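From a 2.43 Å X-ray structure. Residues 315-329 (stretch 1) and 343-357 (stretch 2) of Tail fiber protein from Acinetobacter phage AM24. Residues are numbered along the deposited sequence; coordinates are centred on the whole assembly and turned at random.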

# COMPACT_ATOMS: atom_id res chain seq x y z
N LEU A 315 -13.87 0.85 -0.11
CA LEU A 315 -15.11 0.38 0.50
C LEU A 315 -16.02 -0.12 -0.61
O LEU A 315 -16.18 0.56 -1.64
CB LEU A 315 -15.78 1.50 1.29
CG LEU A 315 -17.27 1.41 1.64
CD1 LEU A 315 -17.51 0.47 2.79
CD2 LEU A 315 -17.79 2.80 1.98
N TRP A 316 -16.59 -1.31 -0.42
CA TRP A 316 -17.45 -1.95 -1.43
C TRP A 316 -18.58 -2.67 -0.68
O TRP A 316 -18.44 -3.84 -0.30
CB TRP A 316 -16.65 -2.90 -2.30
CG TRP A 316 -17.34 -3.31 -3.57
CD1 TRP A 316 -17.93 -4.52 -3.83
CD2 TRP A 316 -17.51 -2.51 -4.74
NE1 TRP A 316 -18.46 -4.51 -5.10
CE2 TRP A 316 -18.21 -3.30 -5.68
CE3 TRP A 316 -17.14 -1.21 -5.09
CZ2 TRP A 316 -18.54 -2.82 -6.95
CZ3 TRP A 316 -17.48 -0.73 -6.35
CH2 TRP A 316 -18.17 -1.54 -7.26
N GLU A 317 -19.69 -1.97 -0.49
CA GLU A 317 -20.80 -2.46 0.32
C GLU A 317 -22.09 -2.46 -0.50
O GLU A 317 -22.33 -1.55 -1.29
CB GLU A 317 -20.98 -1.59 1.58
CG GLU A 317 -21.78 -2.24 2.69
CD GLU A 317 -21.63 -1.49 4.00
OE1 GLU A 317 -20.94 -0.45 4.02
OE2 GLU A 317 -22.20 -1.95 5.02
N SER A 318 -22.91 -3.50 -0.29
CA SER A 318 -24.21 -3.62 -0.96
C SER A 318 -24.06 -3.45 -2.47
O SER A 318 -24.92 -2.86 -3.13
CB SER A 318 -25.22 -2.63 -0.39
OG SER A 318 -25.29 -2.73 1.02
N SER A 319 -22.98 -3.98 -3.01
CA SER A 319 -22.59 -3.71 -4.38
C SER A 319 -22.54 -5.00 -5.20
O SER A 319 -22.95 -6.07 -4.74
CB SER A 319 -21.25 -2.98 -4.39
OG SER A 319 -21.39 -1.63 -3.99
N GLY A 320 -22.04 -4.89 -6.42
CA GLY A 320 -21.95 -6.01 -7.34
C GLY A 320 -20.55 -6.58 -7.42
O GLY A 320 -19.84 -6.69 -6.41
N VAL A 321 -20.15 -6.96 -8.63
CA VAL A 321 -18.81 -7.50 -8.84
C VAL A 321 -17.81 -6.34 -8.81
O VAL A 321 -17.92 -5.39 -9.59
CB VAL A 321 -18.73 -8.26 -10.17
CG1 VAL A 321 -17.27 -8.56 -10.54
CG2 VAL A 321 -19.53 -9.55 -10.08
N PHE A 322 -16.84 -6.42 -7.89
CA PHE A 322 -15.90 -5.32 -7.73
C PHE A 322 -14.91 -5.24 -8.88
O PHE A 322 -14.45 -4.15 -9.23
CB PHE A 322 -15.15 -5.46 -6.40
CG PHE A 322 -14.01 -4.49 -6.25
CD1 PHE A 322 -14.27 -3.13 -6.09
CD2 PHE A 322 -12.69 -4.92 -6.27
CE1 PHE A 322 -13.24 -2.22 -5.96
CE2 PHE A 322 -11.65 -4.02 -6.14
CZ PHE A 322 -11.92 -2.66 -5.98
N ALA A 323 -14.56 -6.38 -9.48
CA ALA A 323 -13.56 -6.37 -10.55
C ALA A 323 -13.71 -7.64 -11.37
O ALA A 323 -13.46 -8.74 -10.88
CB ALA A 323 -12.16 -6.25 -9.98
N LYS A 324 -14.12 -7.49 -12.63
CA LYS A 324 -14.18 -8.60 -13.56
C LYS A 324 -13.05 -8.29 -14.55
O LYS A 324 -13.20 -7.50 -15.49
CB LYS A 324 -15.55 -8.71 -14.24
CG LYS A 324 -15.60 -9.63 -15.47
CD LYS A 324 -16.98 -9.76 -16.15
CE LYS A 324 -17.18 -11.16 -16.69
NZ LYS A 324 -16.40 -11.32 -17.94
N LEU A 325 -11.90 -8.91 -14.32
CA LEU A 325 -10.69 -8.64 -15.08
C LEU A 325 -10.33 -9.83 -15.97
O LEU A 325 -10.70 -10.98 -15.69
CB LEU A 325 -9.51 -8.34 -14.14
CG LEU A 325 -9.78 -7.25 -13.10
CD1 LEU A 325 -8.58 -7.07 -12.16
CD2 LEU A 325 -10.13 -5.93 -13.78
N GLY A 326 -9.60 -9.52 -17.04
CA GLY A 326 -8.98 -10.53 -17.88
C GLY A 326 -7.68 -11.02 -17.28
O GLY A 326 -7.51 -11.06 -16.06
N ALA A 327 -6.76 -11.41 -18.15
CA ALA A 327 -5.41 -11.74 -17.71
C ALA A 327 -4.77 -10.52 -17.06
O ALA A 327 -4.75 -9.43 -17.65
CB ALA A 327 -4.57 -12.23 -18.89
N VAL A 328 -4.24 -10.70 -15.86
CA VAL A 328 -3.65 -9.62 -15.07
C VAL A 328 -2.20 -9.98 -14.76
O VAL A 328 -1.94 -11.03 -14.17
CB VAL A 328 -4.43 -9.37 -13.77
CG1 VAL A 328 -3.74 -8.28 -12.92
CG2 VAL A 328 -5.88 -9.00 -14.06
N TYR A 329 -1.27 -9.11 -15.15
CA TYR A 329 0.12 -9.20 -14.73
C TYR A 329 0.39 -8.11 -13.70
O TYR A 329 -0.03 -6.96 -13.90
CB TYR A 329 1.08 -9.04 -15.91
CG TYR A 329 0.97 -10.09 -16.99
CD1 TYR A 329 0.20 -11.23 -16.81
CD2 TYR A 329 1.63 -9.94 -18.20
CE1 TYR A 329 0.09 -12.19 -17.81
CE2 TYR A 329 1.53 -10.89 -19.20
CZ TYR A 329 0.75 -12.01 -19.00
OH TYR A 329 0.64 -12.96 -19.99
N THR A 343 -25.69 -7.81 -5.77
CA THR A 343 -26.42 -7.18 -6.87
C THR A 343 -25.49 -7.11 -8.08
O THR A 343 -24.39 -7.67 -8.07
CB THR A 343 -26.96 -5.80 -6.46
OG1 THR A 343 -27.62 -5.19 -7.58
CG2 THR A 343 -25.84 -4.90 -5.97
N GLY A 344 -25.95 -6.43 -9.13
CA GLY A 344 -25.17 -6.38 -10.36
C GLY A 344 -25.02 -7.75 -10.98
O GLY A 344 -25.97 -8.54 -11.05
N ASP A 345 -23.80 -8.06 -11.43
CA ASP A 345 -23.49 -9.37 -12.00
C ASP A 345 -23.07 -10.39 -10.95
O ASP A 345 -22.87 -11.56 -11.30
CB ASP A 345 -22.39 -9.25 -13.06
CG ASP A 345 -22.80 -8.37 -14.24
OD1 ASP A 345 -24.01 -8.24 -14.50
OD2 ASP A 345 -21.90 -7.80 -14.90
N LEU A 346 -22.93 -9.98 -9.69
CA LEU A 346 -22.52 -10.92 -8.65
C LEU A 346 -23.43 -12.14 -8.53
O LEU A 346 -22.89 -13.25 -8.35
CB LEU A 346 -22.42 -10.20 -7.30
CG LEU A 346 -21.44 -10.80 -6.29
CD1 LEU A 346 -20.87 -9.72 -5.41
CD2 LEU A 346 -22.10 -11.88 -5.45
N PRO A 347 -24.76 -12.04 -8.57
CA PRO A 347 -25.58 -13.26 -8.51
C PRO A 347 -25.35 -14.23 -9.66
O PRO A 347 -25.64 -15.42 -9.51
CB PRO A 347 -27.02 -12.73 -8.50
CG PRO A 347 -26.90 -11.35 -7.95
CD PRO A 347 -25.60 -10.83 -8.49
N THR A 348 -24.82 -13.77 -10.79
CA THR A 348 -24.55 -14.67 -11.91
C THR A 348 -23.11 -15.18 -11.91
O THR A 348 -22.87 -16.38 -12.01
CB THR A 348 -24.87 -13.98 -13.24
OG1 THR A 348 -26.27 -13.68 -13.30
CG2 THR A 348 -24.51 -14.89 -14.40
N LEU A 349 -22.13 -14.27 -11.79
CA LEU A 349 -20.74 -14.69 -11.73
C LEU A 349 -20.38 -15.35 -10.41
O LEU A 349 -19.44 -16.15 -10.36
CB LEU A 349 -19.82 -13.49 -11.99
CG LEU A 349 -20.06 -12.78 -13.32
CD1 LEU A 349 -19.07 -11.65 -13.51
CD2 LEU A 349 -19.98 -13.78 -14.48
N LYS A 350 -21.12 -15.04 -9.34
CA LYS A 350 -20.92 -15.63 -8.02
C LYS A 350 -19.49 -15.44 -7.53
O LYS A 350 -18.82 -16.38 -7.09
CB LYS A 350 -21.33 -17.10 -8.00
CG LYS A 350 -22.81 -17.32 -8.23
CD LYS A 350 -23.16 -18.79 -8.19
CE LYS A 350 -24.65 -19.00 -8.39
NZ LYS A 350 -25.46 -18.26 -7.39
N CYS A 351 -19.02 -14.20 -7.61
CA CYS A 351 -17.70 -13.84 -7.13
C CYS A 351 -17.62 -12.33 -6.96
O CYS A 351 -18.36 -11.59 -7.60
CB CYS A 351 -16.60 -14.35 -8.07
SG CYS A 351 -16.50 -13.50 -9.67
N LEU A 352 -16.72 -11.90 -6.08
CA LEU A 352 -16.43 -10.48 -5.94
C LEU A 352 -15.41 -10.00 -6.96
O LEU A 352 -15.47 -8.86 -7.42
CB LEU A 352 -15.92 -10.19 -4.53
CG LEU A 352 -17.02 -9.88 -3.51
CD1 LEU A 352 -16.44 -9.83 -2.12
CD2 LEU A 352 -17.71 -8.55 -3.86
N ILE A 353 -14.46 -10.87 -7.32
CA ILE A 353 -13.42 -10.54 -8.28
C ILE A 353 -13.25 -11.72 -9.23
O ILE A 353 -13.20 -12.87 -8.79
CB ILE A 353 -12.08 -10.21 -7.60
CG1 ILE A 353 -12.20 -8.92 -6.78
CG2 ILE A 353 -10.96 -10.10 -8.63
CD1 ILE A 353 -11.02 -8.66 -5.87
N GLU A 354 -13.20 -11.44 -10.52
CA GLU A 354 -12.88 -12.42 -11.53
C GLU A 354 -11.53 -12.05 -12.14
O GLU A 354 -11.31 -10.89 -12.51
CB GLU A 354 -13.96 -12.49 -12.61
CG GLU A 354 -13.54 -13.25 -13.85
CD GLU A 354 -14.60 -13.22 -14.93
OE1 GLU A 354 -15.76 -13.61 -14.65
OE2 GLU A 354 -14.28 -12.82 -16.07
N LEU A 355 -10.64 -13.03 -12.23
CA LEU A 355 -9.35 -12.87 -12.88
C LEU A 355 -9.25 -13.86 -14.04
O LEU A 355 -10.09 -14.74 -14.21
CB LEU A 355 -8.19 -13.10 -11.90
CG LEU A 355 -8.18 -12.28 -10.61
CD1 LEU A 355 -7.01 -12.67 -9.71
CD2 LEU A 355 -8.18 -10.77 -10.91
N GLY A 356 -8.21 -13.69 -14.85
CA GLY A 356 -7.90 -14.69 -15.85
C GLY A 356 -7.13 -15.85 -15.25
O GLY A 356 -6.32 -15.69 -14.34
N LYS A 357 -7.40 -17.05 -15.77
CA LYS A 357 -8.29 -17.25 -16.90
C LYS A 357 -9.71 -17.59 -16.45
O LYS A 357 -9.92 -18.36 -15.52
CB LYS A 357 -7.75 -18.37 -17.80
CG LYS A 357 -8.82 -19.24 -18.45
CD LYS A 357 -8.20 -20.42 -19.20
CE LYS A 357 -7.43 -19.96 -20.43
NZ LYS A 357 -8.33 -19.49 -21.53
O HOH W 1 -21.68 -6.66 -11.25
O HOH W 2 -16.79 -14.56 -16.99
O HOH W 3 -11.69 -13.00 -16.57

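The contact is built first from backbone. Residues 323-325 run parallel to 353-354, and Glu354 supplies both sides of the strongest pairing: its N donates to Ala323 O at 2.7 Å, and its O accepts from Leu325 N, also at 2.7 Å, each at an angle of 162°. One residue thus bonds the two neighbours of its bridge partner, Lys324, as parallel pairing requires. At the upstream end Leu352 O receives two donors, Phe322 N at 2.8 Å and, weakly, Ala323 N at 3.3 Å, where the chain turns a corner at Phe322. Downstream, Gly356 N donates to Gly326 O at 3.0 Å and extends the contact past the strands. Ile353 CA adds a CA-H...O contact to Ala323 O at 3.2 Å.

Lys324 and Glu354 are bridge partners, so their side chains leave the same face of the sheet and can meet. Lys324 NZ and Glu354 OE2 form a salt bridge at 3.2 Å, a rather long one whose hydrogen bond is weak. Water 2 donates to Glu354 OE1 at 2.7 Å, giving the carboxylate a second source of polar support. The aliphatic part of Lys324 also works: its CE lies 3.7 Å from Leu349 CD1, so a charged residue contributes apolar cover on its way to the acid.

On the opposite face Ala323 and Ile353 pair, with Ala323 CB 4.2 Å from Ile353 CG1. The same CG1 sits at the edge of the Phe322 ring, 4.1 Å from CD2. Further along, Leu355 CD2 packs against Leu325 CD1 at 3.9 Å and Val328 CG2 at 4.3 Å.

Before the strands, Val321 is the most heavily covered residue of the contact. Its CG2 reaches Leu349 CD1 at 4.0 Å and Leu346 CB at 4.1 Å, docking on the short helix. A type II' turn from Thr343 to Leu346 leads into that helix, and water 1 ties it to the other stretch, accepting from Val321 N at 3.0 Å and Asp345 N at 2.5 Å. Nearby, Trp316 NE1 donates to Gly320 O at 2.9 Å, almost linearly, while Trp316 CD1 meets Leu352 CD2 at 4.0 Å.

Glycine sits where the CA atoms of the two stretches come closest. Gly320 CA lies 3.0 Å from Thr343 O, and a CB there would clash with that oxygen. At Gly356 a CB would fall 2.9 Å from Ala327 N, another clash. Gly344 has positive phi, which by itself favours glycine, and a CB would also be tight against Gly320 CA.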